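Oligogalacturonate lyase (Yersinia enterocolitica subsp. enterocolitica, PDB 3PE7) probably cleaves oligogalacturonates, the short fragments of pectin, by beta-elimination in the cytoplasm, as a metal-binding lyase built as a seven-bladed beta-propeller. Local coordinates at residues T73-G78 against D93-V98; A216-I221 against S250-V255; R334-D339 against Y378-P383; C168-V173 against S201-C206; G294-G299 against P360-I365. One frame throughout, in Å; residues are numbered along the deposited sequence.

Contact 1 (T73-G78 against D93-V98); sequences TQLTEG and DALFYV
Leu-75 and Thr-76 meet Leu-95 and Tyr-97 in a buried, largely apolar contact between two successive propeller blades, one holding strand 71-74 and the other strand 94-99. With the CA atoms of Leu-75 and Leu-95 8.7 Å apart and no hydrogen bond passing directly from one segment to the other, side chains fill the interval. CD1 of Leu-75 lies 3.9 Å from CD2 of Leu-95, branched tips suited to a buried apolar seam, and Leu-51 of strand 49-54 touches both leucines. Thr-76 serves two neighbourhoods. CG2 of Thr-76 meets the Tyr-97 ring obliquely, 3.6 Å from CE1 of Tyr-97, while OG1 bonds to Asp-81 and the backbone N of Tyr-62. This split follows from chi1 of 65°, which puts CG2 anti to the carbonyl carbon. The phenol of Tyr-97 satisfies its buried oxygen with Glu-114; a water lies 2.9 Å from both OH of Tyr-97 and O of Glu-77 and may bridge them, though it has other acceptors in reach. Gln-74 steadies the turn: its NE2 gives a fairly straight bond to O of Thr-76 (3.0 Å, 161°) in the plane of the glutamine's own amide, and another to OD2 of Asp-57. Asp-57 is a calcium ligand, making Gln-74 a second-shell residue of that site. Mainly hydrophobic packing of one twisted sheet against the next is how beta-propeller blades are joined.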
# COMPACT_ATOMS: atom_id res chain seq x y z
N THR A 73 8.19 -2.92 -20.02
CA THR A 73 9.04 -1.80 -20.41
C THR A 73 9.64 -1.17 -19.15
O THR A 73 8.91 -0.86 -18.21
CB THR A 73 8.24 -0.74 -21.19
OG1 THR A 73 7.66 -1.36 -22.35
CG2 THR A 73 9.16 0.43 -21.64
N GLN A 74 10.96 -1.00 -19.13
CA GLN A 74 11.63 -0.34 -18.01
C GLN A 74 11.31 1.14 -18.03
O GLN A 74 11.56 1.83 -19.04
CB GLN A 74 13.15 -0.55 -18.08
CG GLN A 74 13.88 -0.03 -16.84
CD GLN A 74 15.34 -0.39 -16.84
OE1 GLN A 74 15.76 -1.34 -17.51
NE2 GLN A 74 16.13 0.33 -16.04
N LEU A 75 10.77 1.63 -16.91
CA LEU A 75 10.29 3.02 -16.79
C LEU A 75 11.32 3.95 -16.17
O LEU A 75 11.39 5.12 -16.53
CB LEU A 75 9.01 3.09 -15.96
CG LEU A 75 7.81 2.26 -16.44
CD1 LEU A 75 6.65 2.47 -15.46
CD2 LEU A 75 7.40 2.69 -17.85
N THR A 76 12.04 3.45 -15.17
CA THR A 76 13.01 4.28 -14.45
C THR A 76 14.36 3.52 -14.41
O THR A 76 14.41 2.31 -14.62
CB THR A 76 12.53 4.62 -13.01
OG1 THR A 76 12.43 3.41 -12.23
CG2 THR A 76 11.16 5.32 -13.03
N GLU A 77 15.44 4.26 -14.15
CA GLU A 77 16.75 3.67 -14.07
C GLU A 77 17.58 4.32 -12.97
O GLU A 77 17.28 5.44 -12.53
CB GLU A 77 17.45 3.77 -15.44
CG GLU A 77 17.71 5.19 -15.92
CD GLU A 77 18.31 5.27 -17.33
OE1 GLU A 77 18.35 4.25 -18.04
OE2 GLU A 77 18.76 6.37 -17.73
N GLY A 78 18.61 3.62 -12.53
CA GLY A 78 19.49 4.13 -11.49
C GLY A 78 19.25 3.51 -10.13
O GLY A 78 18.39 2.64 -9.99
N ASP A 93 -1.51 8.01 -17.70
CA ASP A 93 -0.50 8.64 -18.54
C ASP A 93 0.79 9.01 -17.81
O ASP A 93 1.74 9.50 -18.43
CB ASP A 93 -1.08 9.87 -19.26
CG ASP A 93 -1.63 10.92 -18.31
OD1 ASP A 93 -1.94 12.04 -18.80
OD2 ASP A 93 -1.80 10.68 -17.10
N ALA A 94 0.80 8.81 -16.49
CA ALA A 94 1.97 9.17 -15.68
C ALA A 94 2.24 8.20 -14.55
O ALA A 94 1.33 7.56 -14.03
CB ALA A 94 1.83 10.59 -15.13
N LEU A 95 3.51 8.11 -14.16
CA LEU A 95 3.91 7.45 -12.92
C LEU A 95 4.46 8.50 -11.96
O LEU A 95 5.26 9.34 -12.36
CB LEU A 95 4.99 6.41 -13.20
CG LEU A 95 5.91 5.97 -12.05
CD1 LEU A 95 5.15 5.12 -11.02
CD2 LEU A 95 7.08 5.19 -12.65
N PHE A 96 4.02 8.45 -10.71
CA PHE A 96 4.62 9.26 -9.63
C PHE A 96 5.37 8.34 -8.67
O PHE A 96 4.86 7.29 -8.29
CB PHE A 96 3.55 10.03 -8.85
CG PHE A 96 2.89 11.12 -9.65
CD1 PHE A 96 1.77 10.84 -10.43
CD2 PHE A 96 3.39 12.42 -9.62
CE1 PHE A 96 1.15 11.86 -11.18
CE2 PHE A 96 2.78 13.45 -10.35
CZ PHE A 96 1.66 13.17 -11.14
N TYR A 97 6.59 8.74 -8.29
CA TYR A 97 7.37 7.94 -7.35
C TYR A 97 8.44 8.82 -6.72
O TYR A 97 8.69 9.94 -7.18
CB TYR A 97 8.03 6.75 -8.07
CG TYR A 97 9.25 7.13 -8.89
CD1 TYR A 97 9.13 7.77 -10.12
CD2 TYR A 97 10.54 6.84 -8.41
CE1 TYR A 97 10.27 8.12 -10.87
CE2 TYR A 97 11.68 7.20 -9.17
CZ TYR A 97 11.53 7.83 -10.38
OH TYR A 97 12.64 8.19 -11.12
N VAL A 98 9.07 8.31 -5.67
CA VAL A 98 10.14 9.04 -4.98
C VAL A 98 11.52 8.46 -5.32
O VAL A 98 11.77 7.24 -5.23
CB VAL A 98 9.95 9.04 -3.45
CG1 VAL A 98 11.11 9.81 -2.76
CG2 VAL A 98 8.61 9.66 -3.07
O HOH W 1 15.30 7.01 -11.02

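Contact 2 (A216-I221 against S250-V255); sequences ARMWLI and SALVYV
Met-218 and Tyr-254 stand on strands 218-222 and 252-258 of neighbouring propeller blades, which here run in roughly opposite directions with the CA atoms of these two residues 9.2 Å apart, too far for backbone pairing. Met-218 spans the interval. Its CG lies anti to the carbonyl carbon and its chain extends as far as the sulfur; the terminal methyl is modelled toward Leu-252, too close to be trusted. The sulfur gives the sound contact: SD of Met-218 sits over one face of the Tyr-254 ring, 4.0 Å from its centroid. This is a Met-aromatic contact. A long, flexible, unbranched methionine suits a gap of this width, and a ring offers it a broad surface. The phenol OH of Tyr-254 is taken up by Asn-276 and Lys-232, and the ring also meets that of Tyr-267. On its own strand, Trp-219 turns from the seam, and NE1 of Trp-219 bonds to O of Ala-216 at 2.9 Å. Between the facing side chains, attraction is thus dispersion and sulfur-pi, to which the salt bridge from Arg-217 to Glu-243 of strand 238-245 adds a polar link across the same blades.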
# COMPACT_ATOMS: atom_id res chain seq x y z
N ALA A 216 -4.19 6.82 20.38
CA ALA A 216 -5.18 6.39 19.40
C ALA A 216 -4.49 6.30 18.07
O ALA A 216 -3.69 7.17 17.70
CB ALA A 216 -6.35 7.37 19.34
N ARG A 217 -4.77 5.22 17.35
CA ARG A 217 -4.15 4.98 16.08
C ARG A 217 -4.62 5.98 15.03
O ARG A 217 -3.81 6.64 14.40
CB ARG A 217 -4.50 3.57 15.61
CG ARG A 217 -3.36 2.83 15.02
CD ARG A 217 -3.04 3.16 13.60
NE ARG A 217 -1.61 3.02 13.48
CZ ARG A 217 -0.93 2.76 12.37
NH1 ARG A 217 -1.53 2.61 11.20
NH2 ARG A 217 0.38 2.68 12.45
N MET A 218 -5.93 6.10 14.85
CA MET A 218 -6.50 6.69 13.65
C MET A 218 -7.09 8.07 13.90
O MET A 218 -7.86 8.27 14.84
CB MET A 218 -7.60 5.78 13.07
CG MET A 218 -7.13 4.39 12.62
SD MET A 218 -8.56 3.28 12.39
CE MET A 218 -9.22 3.84 10.86
N TRP A 219 -6.73 9.00 13.02
CA TRP A 219 -7.14 10.40 13.11
C TRP A 219 -7.64 10.92 11.77
O TRP A 219 -7.27 10.40 10.71
CB TRP A 219 -5.96 11.26 13.58
CG TRP A 219 -5.54 10.88 14.97
CD1 TRP A 219 -4.81 9.79 15.33
CD2 TRP A 219 -5.88 11.55 16.19
NE1 TRP A 219 -4.64 9.75 16.68
CE2 TRP A 219 -5.29 10.82 17.24
CE3 TRP A 219 -6.60 12.72 16.50
CZ2 TRP A 219 -5.41 11.20 18.59
CZ3 TRP A 219 -6.72 13.11 17.86
CH2 TRP A 219 -6.12 12.34 18.87
N LEU A 220 -8.51 11.91 11.82
CA LEU A 220 -8.89 12.66 10.65
C LEU A 220 -8.55 14.13 10.91
O LEU A 220 -8.54 14.59 12.05
CB LEU A 220 -10.39 12.54 10.37
CG LEU A 220 -11.00 11.18 10.08
CD1 LEU A 220 -12.50 11.38 9.89
CD2 LEU A 220 -10.40 10.60 8.80
N ILE A 221 -8.28 14.86 9.83
CA ILE A 221 -8.13 16.31 9.92
C ILE A 221 -8.65 16.91 8.63
O ILE A 221 -8.62 16.27 7.56
CB ILE A 221 -6.65 16.72 10.20
CG1 ILE A 221 -6.54 18.18 10.67
CG2 ILE A 221 -5.75 16.43 8.98
CD1 ILE A 221 -5.16 18.51 11.28
N SER A 250 -16.38 5.90 0.73
CA SER A 250 -17.59 5.73 1.55
C SER A 250 -17.30 5.54 3.04
O SER A 250 -18.13 5.91 3.88
CB SER A 250 -18.41 4.55 1.02
OG SER A 250 -17.65 3.33 1.05
N ALA A 251 -16.13 4.98 3.36
CA ALA A 251 -15.81 4.60 4.74
C ALA A 251 -14.30 4.41 4.91
O ALA A 251 -13.59 4.15 3.91
CB ALA A 251 -16.54 3.32 5.13
N LEU A 252 -13.84 4.54 6.16
CA LEU A 252 -12.51 4.10 6.57
C LEU A 252 -12.66 2.72 7.21
O LEU A 252 -13.48 2.52 8.10
CB LEU A 252 -11.89 5.10 7.54
CG LEU A 252 -10.38 4.98 7.83
CD1 LEU A 252 -9.55 5.44 6.63
CD2 LEU A 252 -10.05 5.77 9.07
N VAL A 253 -11.88 1.75 6.72
CA VAL A 253 -11.94 0.37 7.20
C VAL A 253 -10.66 0.09 7.97
O VAL A 253 -9.62 0.64 7.65
CB VAL A 253 -12.12 -0.62 6.01
CG1 VAL A 253 -11.98 -2.10 6.44
CG2 VAL A 253 -13.49 -0.39 5.34
N TYR A 254 -10.76 -0.74 9.01
CA TYR A 254 -9.59 -1.08 9.81
C TYR A 254 -9.81 -2.40 10.53
O TYR A 254 -10.90 -2.96 10.52
CB TYR A 254 -9.26 0.04 10.82
CG TYR A 254 -10.35 0.28 11.85
CD1 TYR A 254 -11.43 1.13 11.57
CD2 TYR A 254 -10.30 -0.35 13.10
CE1 TYR A 254 -12.45 1.35 12.53
CE2 TYR A 254 -11.30 -0.13 14.06
CZ TYR A 254 -12.36 0.72 13.76
OH TYR A 254 -13.35 0.89 14.72
N VAL A 255 -8.75 -2.87 11.18
CA VAL A 255 -8.78 -4.13 11.90
C VAL A 255 -8.65 -3.83 13.40
O VAL A 255 -7.83 -2.99 13.80
CB VAL A 255 -7.66 -5.06 11.43
CG1 VAL A 255 -7.55 -6.30 12.32
CG2 VAL A 255 -7.92 -5.49 10.01

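Contact 3 (R334-D339 against Y378-P383); sequences RVARHD and YLATLP
NE of Arg-337 gives the shortest polar bond, 2.8 Å and nearly straight (165°), to OD2 of Asp-339, on the same segment as Val-335 and Ala-336, which pack against Ala-380, Leu-382 and Pro-383. The setting is a junction of beta-propeller blades: strand 331-337 is the outermost of its sheet, and strand 376-381 belongs to the blade in which N-terminal strands 12-15 and 22-25 join C-terminal ones, the closure that locks a propeller ring. Arg-337 grips Asp-339 side-on. Besides NE, which finds OD2 in the guanidinium plane, NH2 of Arg-337 reaches the syn lone pair of OD1 of Asp-339 at 2.9 Å, and a third nitrogen, NH1, bonds to Ser-18, tying this corner to the N-terminal part of the chain. The two-pronged salt bridge fixes the rotation of the guanidinium and would balance its charge. Between the two segments the touching groups are all apolar. Small residues suit the place because the backbones come close, with the CA atoms of Ala-336 and Ala-380 6.8 Å apart; their CB methyls meet directly at 4.0 Å. Beside them Val-335 spreads its two branches. CG2 of Val-335 faces CD2 of Leu-382 at 4.3 Å, a loose touch. The other branch lies anti to the carbonyl carbon (chi1 -63°); the Val-335 and Pro-383 side chains cross at about a right angle, with CG1 of Val-335 3.8 Å from CD of Pro-383.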
# COMPACT_ATOMS: atom_id res chain seq x y z
N ARG A 334 -11.22 -19.06 1.49
CA ARG A 334 -9.80 -19.33 1.39
C ARG A 334 -9.52 -19.59 -0.09
O ARG A 334 -9.82 -20.67 -0.61
CB ARG A 334 -9.47 -20.53 2.27
CG ARG A 334 -8.01 -20.79 2.44
CD ARG A 334 -7.79 -21.75 3.59
NE ARG A 334 -8.04 -23.14 3.20
CZ ARG A 334 -7.86 -24.18 4.01
NH1 ARG A 334 -7.44 -24.00 5.27
NH2 ARG A 334 -8.10 -25.41 3.57
N VAL A 335 -8.98 -18.59 -0.79
CA VAL A 335 -9.00 -18.64 -2.25
C VAL A 335 -7.75 -19.24 -2.90
O VAL A 335 -7.82 -19.88 -3.96
CB VAL A 335 -9.37 -17.25 -2.86
CG1 VAL A 335 -10.79 -16.85 -2.43
CG2 VAL A 335 -8.38 -16.19 -2.46
N ALA A 336 -6.62 -19.04 -2.24
CA ALA A 336 -5.33 -19.55 -2.74
C ALA A 336 -4.27 -19.37 -1.68
O ALA A 336 -4.49 -18.71 -0.67
CB ALA A 336 -4.93 -18.82 -4.01
N ARG A 337 -3.12 -19.98 -1.91
CA ARG A 337 -1.96 -19.82 -1.04
C ARG A 337 -1.11 -18.69 -1.56
O ARG A 337 -0.83 -18.61 -2.76
CB ARG A 337 -1.12 -21.11 -1.05
CG ARG A 337 -1.89 -22.38 -0.66
CD ARG A 337 -1.02 -23.64 -0.91
NE ARG A 337 0.10 -23.70 0.04
CZ ARG A 337 0.05 -24.23 1.25
NH1 ARG A 337 -1.07 -24.83 1.68
NH2 ARG A 337 1.11 -24.19 2.03
N HIS A 338 -0.66 -17.81 -0.67
CA HIS A 338 0.46 -16.93 -1.04
C HIS A 338 1.81 -17.62 -0.82
O HIS A 338 2.75 -17.44 -1.62
CB HIS A 338 0.37 -15.55 -0.33
CG HIS A 338 0.54 -15.60 1.16
ND1 HIS A 338 -0.47 -15.31 2.05
CD2 HIS A 338 1.64 -15.87 1.92
CE1 HIS A 338 -0.02 -15.43 3.29
NE2 HIS A 338 1.26 -15.76 3.23
N ASP A 339 1.92 -18.44 0.23
CA ASP A 339 3.17 -19.18 0.54
C ASP A 339 4.43 -18.31 0.66
O ASP A 339 5.55 -18.79 0.42
CB ASP A 339 3.42 -20.29 -0.49
CG ASP A 339 2.76 -21.60 -0.13
OD1 ASP A 339 2.69 -21.95 1.07
OD2 ASP A 339 2.31 -22.30 -1.08
N TYR A 378 2.15 -12.64 -8.78
CA TYR A 378 1.15 -13.68 -9.05
C TYR A 378 -0.24 -13.09 -9.16
O TYR A 378 -0.58 -12.13 -8.45
CB TYR A 378 1.11 -14.72 -7.91
CG TYR A 378 2.42 -15.40 -7.70
CD1 TYR A 378 3.45 -14.78 -6.98
CD2 TYR A 378 2.67 -16.66 -8.26
CE1 TYR A 378 4.69 -15.39 -6.80
CE2 TYR A 378 3.92 -17.29 -8.10
CZ TYR A 378 4.91 -16.64 -7.35
OH TYR A 378 6.12 -17.23 -7.18
N LEU A 379 -1.04 -13.68 -10.04
CA LEU A 379 -2.48 -13.42 -10.13
C LEU A 379 -3.24 -14.70 -9.82
O LEU A 379 -3.09 -15.70 -10.52
CB LEU A 379 -2.85 -12.90 -11.52
CG LEU A 379 -2.45 -11.46 -11.86
CD1 LEU A 379 -2.58 -11.18 -13.37
CD2 LEU A 379 -3.31 -10.48 -11.03
N ALA A 380 -4.07 -14.66 -8.77
CA ALA A 380 -4.95 -15.80 -8.44
C ALA A 380 -6.39 -15.51 -8.86
O ALA A 380 -6.92 -14.45 -8.56
CB ALA A 380 -4.88 -16.11 -6.94
N THR A 381 -7.01 -16.47 -9.56
CA THR A 381 -8.39 -16.32 -10.03
C THR A 381 -9.36 -16.68 -8.95
O THR A 381 -9.27 -17.75 -8.35
CB THR A 381 -8.64 -17.19 -11.30
OG1 THR A 381 -7.74 -16.75 -12.32
CG2 THR A 381 -10.09 -16.99 -11.82
N LEU A 382 -10.29 -15.76 -8.65
CA LEU A 382 -11.25 -16.03 -7.60
C LEU A 382 -12.22 -17.13 -8.05
O LEU A 382 -12.72 -17.09 -9.18
CB LEU A 382 -12.02 -14.76 -7.23
CG LEU A 382 -11.25 -13.55 -6.68
CD1 LEU A 382 -12.25 -12.55 -6.15
CD2 LEU A 382 -10.23 -13.91 -5.61
N PRO A 383 -12.47 -18.12 -7.17
CA PRO A 383 -13.45 -19.18 -7.45
C PRO A 383 -14.87 -18.64 -7.58
O PRO A 383 -15.22 -17.65 -6.93
CB PRO A 383 -13.37 -20.07 -6.21
CG PRO A 383 -12.94 -19.18 -5.13
CD PRO A 383 -11.94 -18.24 -5.80

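Contact 4 (C168-V173 against S201-C206); sequences CRLMRV and STVAFC
Over one face of the Phe-205 ring lies the methyl CD1 of Leu-170, 3.9 Å from CD2 of the phenylalanine and 4.0 Å from its CG, so the leucine covers the root of the ring more than its far end. The ring also meets that of Trp-219, the two planes about 25° apart. The side chain touches Leu-184 of strand 180-186 and Leu-190 of strand 190-196 as well, so Phe-205 has neighbours from its own blade and from the blade before it. Its CG stands between the backbone N and the carbonyl carbon (chi1 66°), an inherently congested placement that leaves one ring face toward Leu-170. Leucine fits opposite because its long, forked end can bridge strands whose closest CA atoms, those of Leu-170 and Phe-205, are 8.7 Å apart. With CG anti to the backbone N and chi2 of 176°, the chain is fully extended toward the neighbouring blade. The same CD1 of Leu-170 makes a looser approach to CG1 of Val-203, at 4.5 Å, while Ile-142 packs on the leucine from strand 138-145. Strands 168-174 and 202-207 lie inside their respective sheets, and no hydrogen bond joins the two segments. The seam between these propeller blades is therefore held here by CH-pi and dispersion contacts and by the exclusion of water.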
# COMPACT_ATOMS: atom_id res chain seq x y z
N CYS A 168 7.24 15.95 13.42
CA CYS A 168 6.70 15.55 12.14
C CYS A 168 5.72 16.59 11.65
O CYS A 168 4.94 17.13 12.43
CB CYS A 168 5.94 14.23 12.29
SG CYS A 168 6.95 12.85 12.85
N ARG A 169 5.76 16.85 10.35
CA ARG A 169 4.77 17.68 9.72
C ARG A 169 4.06 16.94 8.58
O ARG A 169 4.68 16.25 7.77
CB ARG A 169 5.36 19.03 9.26
CG ARG A 169 6.48 18.95 8.24
CD ARG A 169 7.16 20.32 8.08
NE ARG A 169 7.97 20.35 6.87
CZ ARG A 169 8.59 21.42 6.38
NH1 ARG A 169 8.52 22.59 7.01
NH2 ARG A 169 9.29 21.30 5.26
N LEU A 170 2.74 17.10 8.56
CA LEU A 170 1.90 16.53 7.53
C LEU A 170 1.83 17.60 6.44
O LEU A 170 1.29 18.69 6.66
CB LEU A 170 0.51 16.26 8.12
CG LEU A 170 -0.45 15.33 7.37
CD1 LEU A 170 -1.70 15.15 8.24
CD2 LEU A 170 -0.81 15.86 6.02
N MET A 171 2.41 17.29 5.29
CA MET A 171 2.54 18.23 4.20
C MET A 171 1.50 18.00 3.14
O MET A 171 1.13 16.87 2.86
CB MET A 171 3.92 18.12 3.54
CG MET A 171 5.09 18.45 4.47
SD MET A 171 4.98 20.14 5.05
CE MET A 171 5.02 21.04 3.51
N ARG A 172 1.02 19.07 2.52
CA ARG A 172 0.34 18.88 1.27
C ARG A 172 1.06 19.64 0.16
O ARG A 172 1.54 20.78 0.36
CB ARG A 172 -1.16 19.15 1.37
CG ARG A 172 -1.54 20.56 1.48
CD ARG A 172 -2.94 20.74 0.91
NE ARG A 172 -3.12 22.13 0.50
CZ ARG A 172 -3.56 23.10 1.29
NH1 ARG A 172 -3.89 22.85 2.55
NH2 ARG A 172 -3.67 24.34 0.82
N VAL A 173 1.17 18.97 -0.98
CA VAL A 173 1.93 19.44 -2.12
C VAL A 173 1.00 19.62 -3.32
O VAL A 173 0.21 18.73 -3.64
CB VAL A 173 3.10 18.47 -2.49
CG1 VAL A 173 3.76 18.86 -3.81
CG2 VAL A 173 4.16 18.44 -1.37
N SER A 201 -11.40 17.58 1.35
CA SER A 201 -11.52 18.24 2.64
C SER A 201 -11.17 17.32 3.82
O SER A 201 -11.01 17.79 4.94
CB SER A 201 -12.93 18.82 2.80
OG SER A 201 -13.13 19.97 1.96
N THR A 202 -11.04 16.01 3.57
CA THR A 202 -10.77 15.04 4.63
C THR A 202 -9.45 14.29 4.41
O THR A 202 -9.26 13.65 3.38
CB THR A 202 -11.92 14.03 4.77
OG1 THR A 202 -13.15 14.73 5.03
CG2 THR A 202 -11.69 13.09 5.94
N VAL A 203 -8.56 14.38 5.39
CA VAL A 203 -7.31 13.61 5.37
C VAL A 203 -7.23 12.70 6.60
O VAL A 203 -7.38 13.17 7.74
CB VAL A 203 -6.07 14.55 5.32
CG1 VAL A 203 -4.75 13.75 5.28
CG2 VAL A 203 -6.16 15.50 4.12
N ALA A 204 -7.03 11.40 6.37
CA ALA A 204 -6.81 10.47 7.46
C ALA A 204 -5.31 10.38 7.66
O ALA A 204 -4.56 10.55 6.71
CB ALA A 204 -7.40 9.09 7.15
N PHE A 205 -4.89 10.13 8.89
CA PHE A 205 -3.46 9.89 9.21
C PHE A 205 -3.39 9.14 10.52
O PHE A 205 -4.39 8.99 11.22
CB PHE A 205 -2.66 11.21 9.29
CG PHE A 205 -3.06 12.10 10.44
CD1 PHE A 205 -2.29 12.14 11.61
CD2 PHE A 205 -4.18 12.92 10.35
CE1 PHE A 205 -2.66 12.96 12.66
CE2 PHE A 205 -4.55 13.74 11.42
CZ PHE A 205 -3.78 13.76 12.57
N CYS A 206 -2.20 8.64 10.87
CA CYS A 206 -2.07 7.87 12.10
C CYS A 206 -1.05 8.43 13.08
O CYS A 206 -0.16 9.22 12.71
CB CYS A 206 -1.72 6.39 11.79
SG CYS A 206 -0.03 6.08 11.17

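Contact 5 (G294-G299 against P360-I365); sequences GSLMVG and PDDKQI
Asp-362, a charged residue, turns its aliphatic part to Leu-296: CB of Asp-362 lies 4.4 Å from CD1 of Leu-296, a loose touch. Its backbone is left-handed (phi 64°, psi 18°) in the turn before strand 364-369, and its OD1 bonds to Asn-291, which also binds the backbone N of Leu-296 and so ties the turn to the adjacent propeller blade. Just before it, Asp-361 makes an Asx turn, OD1 of Asp-361 accepting from N of Lys-363 at 3.0 Å. Deeper in, two branched residues suited to strands complete the contact. CG2 of Val-298 stands 4.0 Å from both CG2 and CD1 of Ile-365. Val-298 directs that methyl across by placing it anti to the backbone N, and Phe-358 packs on Val-298 and Ile-365 alike. Polar bonds thus shape the turn at one end, while the buried end, whose Val-298 side chain lies about 8 Å from that of the manganese ligand His-287, joins the blades by dispersion.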
# COMPACT_ATOMS: atom_id res chain seq x y z
N GLY A 294 -16.14 -1.68 -1.58
CA GLY A 294 -16.04 -2.35 -0.29
C GLY A 294 -16.94 -3.57 -0.15
O GLY A 294 -17.13 -4.05 0.96
N SER A 295 -17.47 -4.07 -1.27
CA SER A 295 -18.29 -5.29 -1.24
C SER A 295 -17.44 -6.57 -1.13
O SER A 295 -17.94 -7.63 -0.77
CB SER A 295 -19.19 -5.36 -2.48
OG SER A 295 -18.44 -5.29 -3.68
N LEU A 296 -16.16 -6.47 -1.51
CA LEU A 296 -15.21 -7.57 -1.33
C LEU A 296 -13.96 -7.05 -0.65
O LEU A 296 -13.53 -5.93 -0.91
CB LEU A 296 -14.80 -8.17 -2.68
CG LEU A 296 -15.86 -8.86 -3.55
CD1 LEU A 296 -15.26 -9.18 -4.91
CD2 LEU A 296 -16.37 -10.11 -2.85
N MET A 297 -13.38 -7.87 0.23
CA MET A 297 -12.09 -7.55 0.83
C MET A 297 -11.14 -8.73 0.72
O MET A 297 -11.57 -9.87 0.54
CB MET A 297 -12.23 -7.10 2.29
CG MET A 297 -13.08 -5.82 2.45
SD MET A 297 -13.02 -5.11 4.10
CE MET A 297 -14.31 -3.88 3.93
N VAL A 298 -9.85 -8.44 0.79
CA VAL A 298 -8.84 -9.48 0.69
C VAL A 298 -7.76 -9.26 1.73
O VAL A 298 -7.36 -8.12 2.00
CB VAL A 298 -8.27 -9.56 -0.76
CG1 VAL A 298 -7.53 -8.27 -1.17
CG2 VAL A 298 -7.33 -10.78 -0.91
N GLY A 299 -7.28 -10.36 2.33
CA GLY A 299 -6.21 -10.27 3.32
C GLY A 299 -5.22 -11.42 3.19
O GLY A 299 -5.56 -12.48 2.67
N PRO A 360 -8.87 -4.70 -11.68
CA PRO A 360 -10.01 -3.79 -11.89
C PRO A 360 -11.36 -4.50 -12.13
O PRO A 360 -12.43 -3.93 -11.83
CB PRO A 360 -9.56 -2.97 -13.12
CG PRO A 360 -8.06 -2.90 -12.97
CD PRO A 360 -7.69 -4.28 -12.46
N ASP A 361 -11.31 -5.72 -12.66
CA ASP A 361 -12.54 -6.49 -12.94
C ASP A 361 -13.06 -7.33 -11.77
O ASP A 361 -14.11 -7.97 -11.88
CB ASP A 361 -12.39 -7.34 -14.23
CG ASP A 361 -11.38 -8.46 -14.10
OD1 ASP A 361 -10.83 -8.67 -13.00
OD2 ASP A 361 -11.13 -9.14 -15.12
N ASP A 362 -12.33 -7.29 -10.65
CA ASP A 362 -12.65 -8.03 -9.42
C ASP A 362 -12.61 -9.56 -9.59
O ASP A 362 -13.13 -10.28 -8.73
CB ASP A 362 -14.00 -7.59 -8.82
CG ASP A 362 -13.90 -6.25 -8.13
OD1 ASP A 362 -14.96 -5.70 -7.74
OD2 ASP A 362 -12.76 -5.75 -7.96
N LYS A 363 -11.96 -10.05 -10.65
CA LYS A 363 -11.94 -11.49 -10.91
C LYS A 363 -10.69 -12.17 -10.37
O LYS A 363 -10.66 -13.41 -10.22
CB LYS A 363 -12.06 -11.76 -12.41
CG LYS A 363 -13.33 -11.19 -13.06
CD LYS A 363 -14.52 -12.10 -12.96
CE LYS A 363 -15.80 -11.45 -13.56
NZ LYS A 363 -15.50 -10.84 -14.86
N GLN A 364 -9.67 -11.37 -10.08
CA GLN A 364 -8.38 -11.91 -9.66
C GLN A 364 -7.79 -11.10 -8.52
O GLN A 364 -8.16 -9.95 -8.32
CB GLN A 364 -7.39 -11.88 -10.81
CG GLN A 364 -7.75 -12.80 -11.95
CD GLN A 364 -6.89 -12.52 -13.13
OE1 GLN A 364 -6.93 -11.42 -13.71
NE2 GLN A 364 -6.08 -13.49 -13.51
N ILE A 365 -6.87 -11.70 -7.78
CA ILE A 365 -6.07 -10.92 -6.85
C ILE A 365 -4.59 -10.94 -7.25
O ILE A 365 -4.06 -11.96 -7.71
CB ILE A 365 -6.28 -11.37 -5.38
CG1 ILE A 365 -6.15 -12.88 -5.24
CG2 ILE A 365 -7.68 -10.89 -4.86
CD1 ILE A 365 -6.09 -13.35 -3.78

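Overall arrangement
All five contacts are seams between neighbouring blades, set round the propeller ring. Contacts 1 and 2 lie on opposite sides of the chain's centre, their centres 30 Å apart, as do contacts 3 and 4, at 34 Å. Two pairs share a sheet. Contacts 4 and 2 follow one another through strands 202-207 and 218-222, where Ile-221 N lies 2.8 Å from Val-203 O, so one blade faces a neighbour on either side. Contacts 3 and 5, centres 11 Å apart, join the same two blades, through strands 376-381 and 364-369. The Val-298 side chain of contact 5 is about 13 Å from the manganese; those of Thr-76 in contact 1 and Leu-252 in contact 2 are about 12 and 11 Å from calcium ions.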